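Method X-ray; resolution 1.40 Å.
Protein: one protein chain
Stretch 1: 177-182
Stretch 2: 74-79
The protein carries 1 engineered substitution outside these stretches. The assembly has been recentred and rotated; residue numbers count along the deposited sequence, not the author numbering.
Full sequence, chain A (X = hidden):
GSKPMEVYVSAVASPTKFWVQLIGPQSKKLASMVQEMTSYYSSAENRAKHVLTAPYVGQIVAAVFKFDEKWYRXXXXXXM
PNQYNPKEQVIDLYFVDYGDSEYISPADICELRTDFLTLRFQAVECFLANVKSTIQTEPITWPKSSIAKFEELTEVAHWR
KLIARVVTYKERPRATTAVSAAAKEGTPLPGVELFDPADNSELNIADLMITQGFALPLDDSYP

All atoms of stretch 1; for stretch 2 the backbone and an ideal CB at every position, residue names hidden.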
# COMPACT_ATOMS: atom_id res chain seq x y z
N THR A 177 -11.27 9.85 5.34
CA THR A 177 -10.52 10.33 4.19
C THR A 177 -10.86 9.46 2.98
O THR A 177 -11.51 8.43 3.12
CB THR A 177 -9.00 10.30 4.43
OG1 THR A 177 -8.57 8.94 4.58
CG2 THR A 177 -8.63 11.08 5.69
N ALA A 178 -10.43 9.88 1.80
CA ALA A 178 -10.68 9.09 0.60
C ALA A 178 -9.84 7.82 0.60
O ALA A 178 -8.63 7.86 0.83
CB ALA A 178 -10.39 9.92 -0.65
N VAL A 179 -10.49 6.70 0.33
CA VAL A 179 -9.82 5.40 0.34
C VAL A 179 -10.23 4.59 -0.88
O VAL A 179 -11.11 4.99 -1.63
CB VAL A 179 -10.14 4.60 1.61
CG1 VAL A 179 -9.47 5.24 2.83
CG2 VAL A 179 -11.64 4.48 1.80
N SER A 180 -9.58 3.45 -1.06
CA SER A 180 -9.88 2.56 -2.18
C SER A 180 -11.34 2.09 -2.20
O SER A 180 -11.99 1.96 -1.15
CB SER A 180 -8.97 1.33 -2.11
OG SER A 180 -9.34 0.40 -3.10
N ALA A 181 -11.85 1.82 -3.40
CA ALA A 181 -13.19 1.26 -3.52
C ALA A 181 -13.24 -0.13 -2.89
O ALA A 181 -14.31 -0.62 -2.53
CB ALA A 181 -13.62 1.19 -4.97
N ALA A 182 -12.08 -0.76 -2.74
CA ALA A 182 -12.02 -2.08 -2.13
C ALA A 182 -11.98 -1.99 -0.60
O ALA A 182 -12.00 -3.01 0.08
CB ALA A 182 -10.81 -2.85 -2.64
N UNK A 74 -2.41 2.61 -10.36
CA UNK A 74 -3.03 3.41 -9.32
C UNK A 74 -4.52 3.54 -9.53
O UNK A 74 -5.00 3.54 -10.67
CB UNK A 74 -2.39 4.80 -9.26
N UNK A 75 -5.26 3.66 -8.43
CA UNK A 75 -6.69 3.87 -8.43
C UNK A 75 -6.98 5.32 -8.05
O UNK A 75 -6.47 5.82 -7.04
CB UNK A 75 -7.38 2.90 -7.47
N UNK A 76 -7.79 6.01 -8.85
CA UNK A 76 -8.20 7.36 -8.47
C UNK A 76 -9.22 7.28 -7.33
O UNK A 76 -10.29 6.67 -7.47
CB UNK A 76 -8.78 8.11 -9.67
N UNK A 77 -8.88 7.86 -6.19
CA UNK A 77 -9.82 7.82 -5.08
C UNK A 77 -10.47 9.17 -4.80
O UNK A 77 -11.48 9.24 -4.10
CB UNK A 77 -9.11 7.32 -3.82
N UNK A 78 -9.92 10.25 -5.37
CA UNK A 78 -10.54 11.57 -5.24
C UNK A 78 -9.96 12.49 -6.30
O UNK A 78 -8.85 12.27 -6.79
CB UNK A 78 -10.32 12.15 -3.84
N UNK A 79 -10.74 13.50 -6.66
CA UNK A 79 -10.34 14.52 -7.62
C UNK A 79 -10.80 15.86 -7.09
O UNK A 79 -11.96 16.00 -6.68
CB UNK A 79 -10.92 14.25 -9.01

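Stretch 2 is part of a strand, extended except at 77, where psi falls to -14°, and its backbone passes beside the irregular segment 177-182. The CA-to-CB bonds at 75, 77 and 78 point toward that segment, while 74, 76 and 79 lie out of its reach, so the neighbour constrains the two groups very differently.

At position 74 the ideal CB has nothing of stretch 1 within 5.5 Å. The backbone angles, -145/150, are those of an ordinary strand and would accept almost any residue, so stretch 1 gives no basis for a choice. The deposited residue is A74, which makes no contact here.

Position 75 is more informative. Its CB points toward stretch 1 but stops 5.4 Å from S180 OG, too far for a short side chain to bridge. What waits there is polar: the hydroxyl of S180, and close by the backbone N of A181, which needs an acceptor. A longer side chain ending in an oxygen would suit, with glutamate or glutamine the natural candidates; a carboxylate has the advantage of two acceptors. The residue is E75. Its chi1 and chi2 are both t (173° and -172°), so the chain is extended and carries the carboxylate across the gap. The two oxygens then divide the work: S180 OG donates a hydrogen bond to E75 OE1 at 2.7 Å, and A181 N donates one to E75 OE2 at 2.8 Å, the latter nearly straight at 171°. S180 OG also accepts a hydrogen bond from A182 N at 3.0 Å, so the hydroxyl links the backbone N of A182 to the carboxylate.

Position 76 again finds nothing of stretch 1 near its CB. Its strand-like angles, -73/119, would tolerate many residues, beta-branched ones included. It is I76, with no part in this contact.

At position 77 the backbone angles, -108/-14, depart from regular strand geometry, and the CBs of 77 and 78 both point toward stretch 1 where a regular strand would alternate. The CB of 77 already lies 3.8 Å from V179 O, 4.3 Å from A178 CB and 4.8 Å from S180 N. The space is shallow and the surface mixed, a methyl group beside peptide atoms, so a compact side chain such as alanine, valine or threonine would fit. V77 is deposited, with chi1 m (-62°). Its two methyls reach different neighbours: CG2 packs against A178 CB at 4.0 Å, an apolar contact, whereas CG1 lies 3.5 Å from V179 O. The backbone adds to the fit, with V77 O 3.7 Å from A178 CB.

Position 78 has its ideal CB 3.9 Å from A178 CB. That methyl offers neither donor nor acceptor, so the contact asks only for a CB; small, polar or apolar residues could all serve. In D78 the CB keeps this contact, while the carboxylate works locally, D78 OD1 accepting a hydrogen bond from the backbone N of 79 at 2.9 Å.

Position 79 is beyond stretch 1, and its extended backbone suits beta-branched residues among others. It is I79, owner of that N.

Stretch 2 (74-79) AEIVDI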
# COMPACT_ATOMS: atom_id res chain seq x y z
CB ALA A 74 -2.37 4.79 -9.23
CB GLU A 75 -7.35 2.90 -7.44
CG GLU A 75 -8.84 3.12 -7.21
CD GLU A 75 -9.39 2.26 -6.09
OE1 GLU A 75 -8.65 1.44 -5.51
OE2 GLU A 75 -10.59 2.40 -5.80
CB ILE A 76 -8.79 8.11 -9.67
CG1 ILE A 76 -7.75 8.24 -10.78
CG2 ILE A 76 -9.32 9.50 -9.23
CD1 ILE A 76 -8.21 9.06 -11.98
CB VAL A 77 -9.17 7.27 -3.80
CG1 VAL A 77 -8.71 5.82 -4.04
CG2 VAL A 77 -8.03 8.13 -3.36
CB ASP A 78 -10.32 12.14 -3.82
CG ASP A 78 -11.44 13.09 -3.38
OD1 ASP A 78 -12.33 13.43 -4.19
OD2 ASP A 78 -11.41 13.49 -2.19
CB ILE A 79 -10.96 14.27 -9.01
CG1 ILE A 79 -10.58 12.89 -9.56
CG2 ILE A 79 -10.55 15.37 -9.98
CD1 ILE A 79 -11.31 12.56 -10.84
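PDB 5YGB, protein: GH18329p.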